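Local atomic coordinates of multisubunit Na+/H+ antiporter, D subunit (Anoxybacillus flavithermus, PDB entry 6Z16), a protein that probably works within the Mrp complex of the cell membrane to exchange sodium ions for protons. Residues Asp54-Leu59 with Ile484-Lys489; Val73-Ser78 with Gly252-Leu257; Ser78-Leu83 with Tyr329-Met334; Ile256-Thr261 with Asn475-Pro480; Ile317-Ser322 with Val396-Asp401. All blocks are in the same frame, centred on the assembly; numbering follows the deposited sequence.

Contact 1: residues Asp54-Leu59 with Ile484-Lys489; sequences DGIQTL and IEAVLK
T58 reaches from its strand to A486, V487 and K489 at the C-terminal end of the chain. Its CB lies 4.3 Å from A486 O, and from there the side chain forks. The methyl CG2, anti to the carbonyl carbon, meets V487 CG2 at 4.0 Å, where the two side chains cross obliquely. The hydroxyl OG1 takes the other branch, coming 3.8 Å from A486 O and 3.9 Å from K489 CE, as the extended lysine chain runs past it in the opposite direction. T58 belongs to strand 57-60, the first strand of a β-hairpin whose partner, strand 71-74, puts V73 against T58 and V487 alike. An alanine at T58 would probably open a gap beside V487 CG2 and leave K489 CE without the hydroxyl it lies beside. Two residues earlier, I56 points toward the helix 481-487 and sets CG2 3.7 Å from A486 CB, while its side chain also touches V73 and D75. V487 rests in addition on T71 and on A190 of helix 189-198.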
# COMPACT_ATOMS: atom_id res chain seq x y z
N ASP D 54 -13.87 -37.84 -50.63
CA ASP D 54 -14.69 -38.42 -49.59
C ASP D 54 -15.92 -37.53 -49.39
O ASP D 54 -16.16 -36.59 -50.15
CB ASP D 54 -13.90 -38.66 -48.30
CG ASP D 54 -13.23 -37.42 -47.77
OD1 ASP D 54 -13.25 -36.37 -48.44
OD2 ASP D 54 -12.66 -37.50 -46.65
N GLY D 55 -16.71 -37.83 -48.36
CA GLY D 55 -18.05 -37.28 -48.24
C GLY D 55 -18.20 -35.80 -47.95
O GLY D 55 -17.28 -35.00 -48.13
N ILE D 56 -19.40 -35.44 -47.50
CA ILE D 56 -19.74 -34.06 -47.20
C ILE D 56 -18.97 -33.59 -45.97
O ILE D 56 -18.83 -34.33 -44.98
CB ILE D 56 -21.27 -33.96 -47.03
CG1 ILE D 56 -21.73 -32.57 -46.60
CG2 ILE D 56 -21.80 -35.08 -46.16
CD1 ILE D 56 -23.22 -32.44 -46.60
N GLN D 57 -18.44 -32.37 -46.03
CA GLN D 57 -17.50 -31.88 -45.03
C GLN D 57 -18.25 -31.04 -44.00
O GLN D 57 -18.86 -30.03 -44.34
CB GLN D 57 -16.40 -31.06 -45.69
CG GLN D 57 -15.51 -31.85 -46.63
CD GLN D 57 -14.75 -32.96 -45.94
OE1 GLN D 57 -15.04 -34.14 -46.13
NE2 GLN D 57 -13.77 -32.58 -45.13
N THR D 58 -18.19 -31.47 -42.74
CA THR D 58 -18.80 -30.73 -41.64
C THR D 58 -17.74 -30.35 -40.62
O THR D 58 -16.91 -31.18 -40.25
CB THR D 58 -19.89 -31.55 -40.94
OG1 THR D 58 -19.32 -32.75 -40.41
CG2 THR D 58 -20.99 -31.92 -41.92
N LEU D 59 -17.77 -29.10 -40.17
CA LEU D 59 -16.84 -28.64 -39.16
C LEU D 59 -17.57 -27.85 -38.09
O LEU D 59 -18.19 -26.82 -38.39
CB LEU D 59 -15.73 -27.77 -39.76
CG LEU D 59 -14.75 -27.34 -38.67
CD1 LEU D 59 -14.08 -28.54 -38.02
CD2 LEU D 59 -13.73 -26.47 -39.26
N ILE D 484 -28.58 -34.59 -42.63
CA ILE D 484 -28.83 -34.56 -41.19
C ILE D 484 -28.19 -35.72 -40.44
O ILE D 484 -28.19 -35.71 -39.21
CB ILE D 484 -30.33 -34.55 -40.84
CG1 ILE D 484 -30.97 -35.90 -41.15
CG2 ILE D 484 -31.05 -33.44 -41.59
CD1 ILE D 484 -32.34 -36.07 -40.57
N GLU D 485 -27.68 -36.73 -41.14
CA GLU D 485 -26.83 -37.71 -40.48
C GLU D 485 -25.35 -37.41 -40.66
O GLU D 485 -24.52 -38.09 -40.06
CB GLU D 485 -27.13 -39.12 -41.00
CG GLU D 485 -28.50 -39.64 -40.58
CD GLU D 485 -28.76 -41.07 -41.05
OE1 GLU D 485 -27.90 -41.63 -41.76
OE2 GLU D 485 -29.83 -41.62 -40.71
N ALA D 486 -25.01 -36.41 -41.47
CA ALA D 486 -23.64 -35.93 -41.52
C ALA D 486 -23.35 -34.95 -40.39
O ALA D 486 -22.28 -34.99 -39.79
CB ALA D 486 -23.35 -35.27 -42.86
N VAL D 487 -24.29 -34.05 -40.11
CA VAL D 487 -24.08 -33.04 -39.08
C VAL D 487 -24.33 -33.63 -37.70
O VAL D 487 -23.42 -33.69 -36.86
CB VAL D 487 -24.98 -31.82 -39.34
CG1 VAL D 487 -24.72 -30.75 -38.30
CG2 VAL D 487 -24.77 -31.30 -40.73
N LEU D 488 -25.55 -34.07 -37.45
CA LEU D 488 -25.93 -34.64 -36.16
C LEU D 488 -25.35 -36.04 -36.06
O LEU D 488 -26.01 -37.02 -36.38
CB LEU D 488 -27.45 -34.67 -36.02
CG LEU D 488 -28.16 -33.31 -36.01
CD1 LEU D 488 -29.66 -33.50 -36.04
CD2 LEU D 488 -27.76 -32.53 -34.79
N LYS D 489 -24.11 -36.13 -35.58
CA LYS D 489 -23.43 -37.41 -35.47
C LYS D 489 -23.79 -38.12 -34.18
O LYS D 489 -22.91 -38.62 -33.47
CB LYS D 489 -21.92 -37.20 -35.56
CG LYS D 489 -21.44 -36.70 -36.90
CD LYS D 489 -19.94 -36.50 -36.90
CE LYS D 489 -19.46 -35.95 -38.23
NZ LYS D 489 -17.99 -35.71 -38.23

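Contact 2: residues Val73-Ser78 with Gly252-Leu257; sequences VSDSLS and GVYSIL
L77 and Y254 carry the apolar part of this buried contact. With CG anti to the backbone N (chi1 172°), Y254 extends its ring toward helix 76-99, and L77 CD2 lies at the ring edge, near its plane, 3.7 Å from Y254 CE1, as the two side chains pass in opposite directions. The same methyl meets L257 CD2 at 3.8 Å, one turn further along helix 249-263. S78 CB also approaches Y254 OH, at 4.2 Å. The fold changes here from hairpin strand to membrane helix: D75 follows strand 71-74 and is the N-cap of helix 76-99, its OD1 accepting a weak bond from S78 N at 3.4 Å. D75 and Y254 share R258, whose NH1 is salt-bridged to D75 OD2 and hydrogen-bonded to Y254 OH. An alanine in place of Y254 would probably open a gap beside L77 and leave R258 without its tyrosine partner.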
# COMPACT_ATOMS: atom_id res chain seq x y z
N VAL D 73 -21.04 -26.38 -43.00
CA VAL D 73 -21.21 -27.56 -43.83
C VAL D 73 -20.92 -27.18 -45.27
O VAL D 73 -21.51 -26.24 -45.80
CB VAL D 73 -22.63 -28.15 -43.70
CG1 VAL D 73 -22.77 -29.35 -44.59
CG2 VAL D 73 -22.92 -28.53 -42.28
N SER D 74 -20.00 -27.91 -45.89
CA SER D 74 -19.74 -27.81 -47.32
C SER D 74 -20.13 -29.13 -47.96
O SER D 74 -19.49 -30.16 -47.71
CB SER D 74 -18.29 -27.46 -47.60
OG SER D 74 -18.07 -27.33 -48.99
N ASP D 75 -21.21 -29.11 -48.72
CA ASP D 75 -21.56 -30.16 -49.66
C ASP D 75 -21.03 -29.77 -51.04
O ASP D 75 -20.28 -28.80 -51.18
CB ASP D 75 -23.06 -30.42 -49.64
CG ASP D 75 -23.87 -29.15 -49.80
OD1 ASP D 75 -23.29 -28.05 -49.78
OD2 ASP D 75 -25.11 -29.25 -49.95
N SER D 76 -21.42 -30.51 -52.07
CA SER D 76 -20.82 -30.27 -53.37
C SER D 76 -21.38 -29.03 -54.05
O SER D 76 -20.64 -28.34 -54.77
CB SER D 76 -21.01 -31.50 -54.26
OG SER D 76 -20.37 -31.32 -55.50
N LEU D 77 -22.64 -28.70 -53.80
CA LEU D 77 -23.24 -27.50 -54.39
C LEU D 77 -22.62 -26.23 -53.83
O LEU D 77 -22.34 -25.29 -54.59
CB LEU D 77 -24.75 -27.50 -54.15
CG LEU D 77 -25.50 -26.27 -54.63
CD1 LEU D 77 -25.33 -26.05 -56.13
CD2 LEU D 77 -26.96 -26.40 -54.27
N SER D 78 -22.37 -26.19 -52.52
CA SER D 78 -21.75 -25.02 -51.92
C SER D 78 -20.31 -24.85 -52.37
O SER D 78 -19.86 -23.72 -52.58
CB SER D 78 -21.84 -25.11 -50.40
OG SER D 78 -21.13 -26.23 -49.93
N GLY D 252 -29.92 -15.54 -52.82
CA GLY D 252 -31.32 -15.73 -52.49
C GLY D 252 -31.90 -16.96 -53.14
O GLY D 252 -32.70 -17.68 -52.53
N VAL D 253 -31.48 -17.25 -54.38
CA VAL D 253 -31.92 -18.45 -55.08
C VAL D 253 -31.40 -19.70 -54.38
O VAL D 253 -32.15 -20.67 -54.18
CB VAL D 253 -31.45 -18.39 -56.55
CG1 VAL D 253 -31.82 -19.65 -57.29
CG2 VAL D 253 -32.05 -17.17 -57.23
N TYR D 254 -30.13 -19.68 -53.97
CA TYR D 254 -29.57 -20.79 -53.22
C TYR D 254 -30.24 -20.97 -51.86
O TYR D 254 -30.41 -22.10 -51.39
CB TYR D 254 -28.06 -20.61 -53.04
CG TYR D 254 -27.46 -21.62 -52.10
CD1 TYR D 254 -27.34 -22.95 -52.48
CD2 TYR D 254 -27.05 -21.26 -50.83
CE1 TYR D 254 -26.81 -23.88 -51.62
CE2 TYR D 254 -26.52 -22.19 -49.96
CZ TYR D 254 -26.39 -23.50 -50.37
OH TYR D 254 -25.86 -24.42 -49.51
N SER D 255 -30.64 -19.87 -51.22
CA SER D 255 -31.29 -19.97 -49.93
C SER D 255 -32.69 -20.56 -50.05
O SER D 255 -33.09 -21.38 -49.22
CB SER D 255 -31.33 -18.60 -49.26
OG SER D 255 -32.10 -17.72 -50.04
N ILE D 256 -33.44 -20.15 -51.09
CA ILE D 256 -34.72 -20.80 -51.42
C ILE D 256 -34.52 -22.29 -51.67
O ILE D 256 -35.30 -23.13 -51.19
CB ILE D 256 -35.37 -20.11 -52.63
CG1 ILE D 256 -35.80 -18.69 -52.29
CG2 ILE D 256 -36.58 -20.88 -53.13
CD1 ILE D 256 -36.21 -17.88 -53.48
N LEU D 257 -33.45 -22.63 -52.39
CA LEU D 257 -33.17 -24.01 -52.75
C LEU D 257 -32.88 -24.86 -51.51
O LEU D 257 -33.45 -25.95 -51.34
CB LEU D 257 -31.99 -24.02 -53.72
CG LEU D 257 -31.61 -25.21 -54.60
CD1 LEU D 257 -30.89 -24.70 -55.83
CD2 LEU D 257 -30.72 -26.15 -53.87

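Contact 3: residues Ser78-Leu83 with Tyr329-Met334; sequences SALLVL and YLLQDM
L81 of helix 76-99 packs against L330, L331 and M334 of helix 320-351 in a wholly apolar, buried contact between two membrane helices near the centre of the folded subunit. The segments run almost parallel, at 11°, with their axes 10.6 Å apart, so the space between them is bridged by the ends of long side chains. A single methyl, L81 CD2, does most of the work. It lies 3.7 Å from M334 SD, 4.1 Å from L331 CD2 and 4.2 Å from L330 CD2, in among L330 and L331 on one turn of the partner helix and M334 on the next. L81 CG is anti to its carbonyl carbon (chi1 -71°), and although CB sets out along the flank of its helix, not at the partner, the end of the side chain comes closer to helix 320-351. It crosses both L331 and M334 at about a right angle. M334 extends to SD (chi2 173°) and bends only at the last torsion. L331 CD2 has a second neighbour in L80 CB, at 4.2 Å. Around the pair, Y254 of helix 249-263 touches L81, and K250 of that helix lies against L330 and M334. M311 of helix 296-315 also touches L330, while T84, T85 and I88 continue helix 76-99 along M334. Helix 26-53 borders helix 76-99 through L48 on A79 and S44 on V82.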
# COMPACT_ATOMS: atom_id res chain seq x y z
N SER D 78 -22.37 -26.19 -52.52
CA SER D 78 -21.75 -25.02 -51.92
C SER D 78 -20.31 -24.85 -52.37
O SER D 78 -19.86 -23.72 -52.58
CB SER D 78 -21.84 -25.11 -50.40
OG SER D 78 -21.13 -26.23 -49.93
N ALA D 79 -19.59 -25.95 -52.58
CA ALA D 79 -18.22 -25.87 -53.08
C ALA D 79 -18.18 -25.38 -54.53
O ALA D 79 -17.30 -24.59 -54.90
CB ALA D 79 -17.54 -27.23 -52.96
N LEU D 80 -19.14 -25.83 -55.35
CA LEU D 80 -19.25 -25.33 -56.71
C LEU D 80 -19.57 -23.84 -56.74
O LEU D 80 -19.00 -23.09 -57.55
CB LEU D 80 -20.33 -26.10 -57.47
CG LEU D 80 -20.01 -27.54 -57.87
CD1 LEU D 80 -21.26 -28.23 -58.34
CD2 LEU D 80 -18.98 -27.53 -58.97
N LEU D 81 -20.45 -23.39 -55.85
CA LEU D 81 -20.79 -21.97 -55.79
C LEU D 81 -19.63 -21.13 -55.28
O LEU D 81 -19.44 -19.99 -55.75
CB LEU D 81 -22.02 -21.77 -54.91
CG LEU D 81 -23.30 -22.28 -55.56
CD1 LEU D 81 -24.42 -22.40 -54.57
CD2 LEU D 81 -23.68 -21.33 -56.66
N VAL D 82 -18.81 -21.67 -54.38
CA VAL D 82 -17.63 -20.97 -53.90
C VAL D 82 -16.59 -20.83 -55.02
O VAL D 82 -16.02 -19.74 -55.20
CB VAL D 82 -17.06 -21.69 -52.67
CG1 VAL D 82 -15.67 -21.25 -52.38
CG2 VAL D 82 -17.91 -21.38 -51.46
N LEU D 83 -16.37 -21.89 -55.79
CA LEU D 83 -15.42 -21.83 -56.90
C LEU D 83 -15.89 -20.86 -57.99
O LEU D 83 -15.09 -20.10 -58.54
CB LEU D 83 -15.21 -23.22 -57.47
CG LEU D 83 -14.24 -23.35 -58.65
CD1 LEU D 83 -12.85 -22.92 -58.26
CD2 LEU D 83 -14.22 -24.76 -59.15
N TYR D 329 -27.80 -24.47 -64.79
CA TYR D 329 -28.19 -23.14 -65.24
C TYR D 329 -27.74 -22.07 -64.25
O TYR D 329 -27.37 -20.97 -64.67
CB TYR D 329 -29.70 -23.10 -65.45
CG TYR D 329 -30.19 -21.90 -66.21
CD1 TYR D 329 -30.07 -21.84 -67.58
CD2 TYR D 329 -30.74 -20.82 -65.55
CE1 TYR D 329 -30.50 -20.74 -68.29
CE2 TYR D 329 -31.17 -19.72 -66.24
CZ TYR D 329 -31.05 -19.68 -67.61
OH TYR D 329 -31.48 -18.58 -68.32
N LEU D 330 -27.70 -22.41 -62.96
CA LEU D 330 -27.25 -21.47 -61.93
C LEU D 330 -25.78 -21.10 -62.11
O LEU D 330 -25.43 -19.91 -62.13
CB LEU D 330 -27.49 -22.09 -60.56
CG LEU D 330 -27.00 -21.44 -59.27
CD1 LEU D 330 -27.47 -20.01 -59.11
CD2 LEU D 330 -27.48 -22.28 -58.10
N LEU D 331 -24.92 -22.11 -62.26
CA LEU D 331 -23.48 -21.87 -62.41
C LEU D 331 -23.18 -21.06 -63.67
O LEU D 331 -22.49 -20.01 -63.61
CB LEU D 331 -22.74 -23.20 -62.44
CG LEU D 331 -22.89 -24.11 -61.23
CD1 LEU D 331 -22.16 -25.42 -61.46
CD2 LEU D 331 -22.40 -23.45 -59.96
N GLN D 332 -23.74 -21.50 -64.81
CA GLN D 332 -23.43 -20.79 -66.05
C GLN D 332 -24.05 -19.40 -66.07
O GLN D 332 -23.49 -18.50 -66.69
CB GLN D 332 -23.88 -21.61 -67.27
CG GLN D 332 -25.38 -21.73 -67.53
CD GLN D 332 -25.92 -20.60 -68.40
OE1 GLN D 332 -25.20 -20.04 -69.23
NE2 GLN D 332 -27.18 -20.25 -68.21
N ASP D 333 -25.16 -19.19 -65.35
CA ASP D 333 -25.79 -17.88 -65.38
C ASP D 333 -25.05 -16.87 -64.52
O ASP D 333 -25.00 -15.70 -64.90
CB ASP D 333 -27.25 -17.98 -64.96
CG ASP D 333 -27.99 -16.69 -65.17
OD1 ASP D 333 -28.17 -16.29 -66.34
OD2 ASP D 333 -28.42 -16.07 -64.18
N MET D 334 -24.48 -17.30 -63.39
CA MET D 334 -23.58 -16.44 -62.62
C MET D 334 -22.43 -15.95 -63.49
O MET D 334 -22.20 -14.72 -63.63
CB MET D 334 -23.03 -17.20 -61.42
CG MET D 334 -24.04 -17.55 -60.36
SD MET D 334 -23.35 -18.62 -59.10
CE MET D 334 -22.23 -17.49 -58.27

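Contact 4: residues Ile256-Thr261 with Asn475-Pro480; sequences ILRTFT and NVLVDP
The guanidinium of R258 meets L477 through NH2, which lies 4.1 Å from L477 CD2, the two side chains crossing at about a right angle. The other flat group, the F260 ring, carries T259 CG2 over one face, 4.2 Å above the plane and offset toward the rim. R258 leaves the backbone away from L477, and bends at chi2 (68°) and chi3 (70°) bring its end back, with NH1 toward D75. L477 then spreads both methyls against L257 CD2, each at 3.7 Å, and CD2 also meets T261 OG1 at 3.6 Å. T261 CB lies 3.6 Å from L477 O, and P480, in the turn after helix 463-477, sets CG 3.8 Å from T261 O. V323 and I327 of helix 320-351 touch L477 too. L477 closes helix 463-477, and D479 OD1 caps S481 N, so the contact joins the turn between the consecutive helices 463-477 and 481-487 to the end of helix 249-263, near its wider pi-type turn.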
# COMPACT_ATOMS: atom_id res chain seq x y z
N ILE D 256 -33.44 -20.15 -51.09
CA ILE D 256 -34.72 -20.80 -51.42
C ILE D 256 -34.52 -22.29 -51.67
O ILE D 256 -35.30 -23.13 -51.19
CB ILE D 256 -35.37 -20.11 -52.63
CG1 ILE D 256 -35.80 -18.69 -52.29
CG2 ILE D 256 -36.58 -20.88 -53.13
CD1 ILE D 256 -36.21 -17.88 -53.48
N LEU D 257 -33.45 -22.63 -52.39
CA LEU D 257 -33.17 -24.01 -52.75
C LEU D 257 -32.88 -24.86 -51.51
O LEU D 257 -33.45 -25.95 -51.34
CB LEU D 257 -31.99 -24.02 -53.72
CG LEU D 257 -31.61 -25.21 -54.60
CD1 LEU D 257 -30.89 -24.70 -55.83
CD2 LEU D 257 -30.72 -26.15 -53.87
N ARG D 258 -32.00 -24.37 -50.63
CA ARG D 258 -31.66 -25.07 -49.40
C ARG D 258 -32.86 -25.17 -48.47
O ARG D 258 -33.08 -26.20 -47.82
CB ARG D 258 -30.50 -24.36 -48.71
CG ARG D 258 -30.09 -24.94 -47.37
CD ARG D 258 -29.49 -26.32 -47.50
NE ARG D 258 -28.17 -26.29 -48.13
CZ ARG D 258 -27.53 -27.35 -48.58
NH1 ARG D 258 -26.33 -27.21 -49.13
NH2 ARG D 258 -28.07 -28.56 -48.48
N THR D 259 -33.69 -24.12 -48.44
CA THR D 259 -34.86 -24.07 -47.57
C THR D 259 -35.89 -25.11 -47.97
O THR D 259 -36.43 -25.83 -47.12
CB THR D 259 -35.46 -22.66 -47.64
OG1 THR D 259 -34.47 -21.71 -47.22
CG2 THR D 259 -36.67 -22.54 -46.76
N PHE D 260 -36.17 -25.24 -49.27
CA PHE D 260 -37.21 -26.16 -49.68
C PHE D 260 -36.71 -27.55 -50.03
O PHE D 260 -37.53 -28.44 -50.25
CB PHE D 260 -38.01 -25.57 -50.83
CG PHE D 260 -38.93 -24.50 -50.39
CD1 PHE D 260 -40.12 -24.83 -49.77
CD2 PHE D 260 -38.60 -23.16 -50.54
CE1 PHE D 260 -40.98 -23.85 -49.33
CE2 PHE D 260 -39.45 -22.19 -50.10
CZ PHE D 260 -40.64 -22.54 -49.50
N THR D 261 -35.40 -27.77 -50.08
CA THR D 261 -34.89 -29.12 -50.19
C THR D 261 -34.44 -29.69 -48.85
O THR D 261 -34.20 -30.90 -48.77
CB THR D 261 -33.74 -29.17 -51.19
OG1 THR D 261 -32.74 -28.21 -50.82
CG2 THR D 261 -34.24 -28.89 -52.60
N ASN D 475 -27.66 -35.71 -55.39
CA ASN D 475 -27.84 -36.79 -54.43
C ASN D 475 -27.93 -36.31 -52.99
O ASN D 475 -28.52 -36.99 -52.16
CB ASN D 475 -26.71 -37.80 -54.56
CG ASN D 475 -26.80 -38.61 -55.82
OD1 ASN D 475 -27.88 -39.04 -56.22
ND2 ASN D 475 -25.67 -38.81 -56.48
N VAL D 476 -27.35 -35.15 -52.67
CA VAL D 476 -27.54 -34.63 -51.32
C VAL D 476 -28.73 -33.68 -51.22
O VAL D 476 -29.28 -33.50 -50.13
CB VAL D 476 -26.25 -33.97 -50.79
CG1 VAL D 476 -26.06 -32.55 -51.32
CG2 VAL D 476 -26.19 -34.01 -49.27
N LEU D 477 -29.19 -33.10 -52.34
CA LEU D 477 -30.33 -32.19 -52.25
C LEU D 477 -31.66 -32.92 -52.15
O LEU D 477 -32.51 -32.55 -51.34
CB LEU D 477 -30.36 -31.24 -53.44
CG LEU D 477 -29.30 -30.16 -53.38
CD1 LEU D 477 -29.27 -29.41 -54.67
CD2 LEU D 477 -29.54 -29.24 -52.21
N VAL D 478 -31.88 -33.95 -52.97
CA VAL D 478 -33.16 -34.67 -52.94
C VAL D 478 -33.21 -35.70 -51.83
O VAL D 478 -34.22 -36.41 -51.70
CB VAL D 478 -33.46 -35.37 -54.28
CG1 VAL D 478 -33.45 -34.35 -55.41
CG2 VAL D 478 -32.49 -36.50 -54.53
N ASP D 479 -32.15 -35.83 -51.03
CA ASP D 479 -32.15 -36.68 -49.85
C ASP D 479 -31.47 -35.89 -48.74
O ASP D 479 -30.24 -35.84 -48.67
CB ASP D 479 -31.43 -38.00 -50.10
CG ASP D 479 -31.66 -39.02 -49.01
OD1 ASP D 479 -32.45 -38.74 -48.09
OD2 ASP D 479 -31.04 -40.09 -49.06
N PRO D 480 -32.24 -35.23 -47.87
CA PRO D 480 -31.64 -34.54 -46.73
C PRO D 480 -31.31 -35.44 -45.55
O PRO D 480 -30.77 -34.94 -44.56
CB PRO D 480 -32.73 -33.53 -46.34
CG PRO D 480 -33.98 -34.16 -46.76
CD PRO D 480 -33.67 -34.91 -48.01

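Contact 5: residues Ile317-Ser322 with Val396-Asp401; sequences IMTPES and VKASFD
A398 packs its single methyl against the N-terminal turn of helix 320-351, a helix-end to helix contact. A398 CB lies 3.6 Å from S322 N, 3.7 Å from S322 CB, 3.8 Å from T319 OG1 and 4.0 Å from E321 CB. T319 is the N-cap of that helix, and I317, in the loop before it, stretches CD1 to 4.2 Å from S399 CA. Behind this shell, S322 OG turns back toward the loop, its position between the backbone N and the carbonyl carbon (chi1 58°) setting it near I317 O and T319 O. K397 NZ, hydrogen-bonded to Y218 OH of a neighbouring subunit, ties helix 390-401 to the assembly. V396, S399 and F400 also lie against helix 405-429. S399 OG donates to V396 O at 2.9 Å, with a C=O...OG angle of 111°, and F400 N reaches the same oxygen from the same face.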
# COMPACT_ATOMS: atom_id res chain seq x y z
N ILE D 317 -40.11 -27.89 -58.84
CA ILE D 317 -40.40 -29.30 -59.10
C ILE D 317 -39.44 -30.14 -58.27
O ILE D 317 -38.23 -29.92 -58.31
CB ILE D 317 -40.25 -29.62 -60.60
CG1 ILE D 317 -41.08 -28.66 -61.44
CG2 ILE D 317 -40.72 -31.03 -60.88
CD1 ILE D 317 -40.73 -28.72 -62.90
N MET D 318 -39.98 -31.09 -57.51
CA MET D 318 -39.13 -31.96 -56.69
C MET D 318 -38.70 -33.22 -57.42
O MET D 318 -38.86 -34.33 -56.93
CB MET D 318 -39.83 -32.31 -55.38
CG MET D 318 -39.81 -31.23 -54.33
SD MET D 318 -38.15 -30.85 -53.72
CE MET D 318 -37.83 -29.26 -54.48
N THR D 319 -38.15 -33.04 -58.60
CA THR D 319 -37.55 -34.14 -59.32
C THR D 319 -36.06 -33.90 -59.45
O THR D 319 -35.63 -32.75 -59.58
CB THR D 319 -38.18 -34.29 -60.71
OG1 THR D 319 -38.03 -33.07 -61.44
CG2 THR D 319 -39.64 -34.63 -60.59
N PRO D 320 -35.24 -34.95 -59.40
CA PRO D 320 -33.78 -34.75 -59.51
C PRO D 320 -33.31 -34.23 -60.86
O PRO D 320 -32.25 -33.60 -60.93
CB PRO D 320 -33.23 -36.15 -59.21
CG PRO D 320 -34.34 -37.08 -59.43
CD PRO D 320 -35.58 -36.34 -59.05
N GLU D 321 -34.08 -34.44 -61.93
CA GLU D 321 -33.70 -33.89 -63.22
C GLU D 321 -33.87 -32.37 -63.26
O GLU D 321 -33.02 -31.66 -63.81
CB GLU D 321 -34.51 -34.54 -64.34
CG GLU D 321 -34.16 -36.00 -64.59
CD GLU D 321 -34.90 -36.97 -63.68
OE1 GLU D 321 -35.78 -36.51 -62.91
OE2 GLU D 321 -34.60 -38.18 -63.72
N SER D 322 -34.93 -31.87 -62.64
CA SER D 322 -35.14 -30.42 -62.57
C SER D 322 -34.12 -29.75 -61.65
O SER D 322 -33.65 -28.64 -61.95
CB SER D 322 -36.56 -30.14 -62.10
OG SER D 322 -36.80 -30.73 -60.84
N VAL D 396 -36.79 -28.31 -69.12
CA VAL D 396 -37.89 -28.58 -70.05
C VAL D 396 -38.28 -30.06 -70.03
O VAL D 396 -39.46 -30.40 -70.04
CB VAL D 396 -37.51 -28.09 -71.46
CG1 VAL D 396 -38.43 -28.62 -72.52
CG2 VAL D 396 -37.55 -26.57 -71.52
N LYS D 397 -37.28 -30.95 -69.95
CA LYS D 397 -37.58 -32.38 -69.90
C LYS D 397 -38.27 -32.77 -68.60
O LYS D 397 -39.20 -33.59 -68.60
CB LYS D 397 -36.30 -33.19 -70.08
CG LYS D 397 -36.56 -34.67 -70.13
CD LYS D 397 -35.31 -35.47 -70.33
CE LYS D 397 -35.65 -36.95 -70.37
NZ LYS D 397 -34.47 -37.82 -70.54
N ALA D 398 -37.86 -32.18 -67.48
CA ALA D 398 -38.50 -32.51 -66.22
C ALA D 398 -39.88 -31.88 -66.10
O ALA D 398 -40.73 -32.41 -65.38
CB ALA D 398 -37.62 -32.07 -65.06
N SER D 399 -40.14 -30.78 -66.80
CA SER D 399 -41.49 -30.23 -66.79
C SER D 399 -42.42 -31.02 -67.71
O SER D 399 -43.60 -31.20 -67.38
CB SER D 399 -41.47 -28.76 -67.18
OG SER D 399 -41.07 -28.58 -68.52
N PHE D 400 -41.92 -31.50 -68.85
CA PHE D 400 -42.73 -32.40 -69.68
C PHE D 400 -42.99 -33.74 -69.01
O PHE D 400 -44.06 -34.33 -69.21
CB PHE D 400 -42.07 -32.65 -71.04
CG PHE D 400 -42.39 -31.63 -72.08
CD1 PHE D 400 -43.61 -31.66 -72.73
CD2 PHE D 400 -41.47 -30.69 -72.47
CE1 PHE D 400 -43.92 -30.74 -73.71
CE2 PHE D 400 -41.77 -29.77 -73.45
CZ PHE D 400 -42.99 -29.79 -74.07
N ASP D 401 -42.05 -34.24 -68.21
CA ASP D 401 -42.27 -35.52 -67.55
C ASP D 401 -43.26 -35.40 -66.39
O ASP D 401 -43.82 -36.42 -65.95
CB ASP D 401 -40.94 -36.09 -67.06
CG ASP D 401 -41.04 -37.53 -66.59
OD1 ASP D 401 -41.14 -38.44 -67.44
OD2 ASP D 401 -41.03 -37.76 -65.36

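From the N terminus, contact 1 opens at 54-59, which leads into the first hairpin strand, and closes only at 484-489, so the other four contacts nest inside its loop. Contact 2 starts in the next strand and returns at 252-257; contact 3, sharing S78, starts on the same helix 76-99 and runs on to 329-334, so the two cross. Contact 4 starts where contact 2 ends, on helix 249-263, and reaches 475-480, also crossing contact 3. Contact 5 nests inside contact 4, follows contact 2 in series and crosses contact 3. They tie the hairpin and helix 76-99 to helices 249-263 and 320-351 and the C-terminal helices, with helix 390-401 joined to the start of helix 320-351.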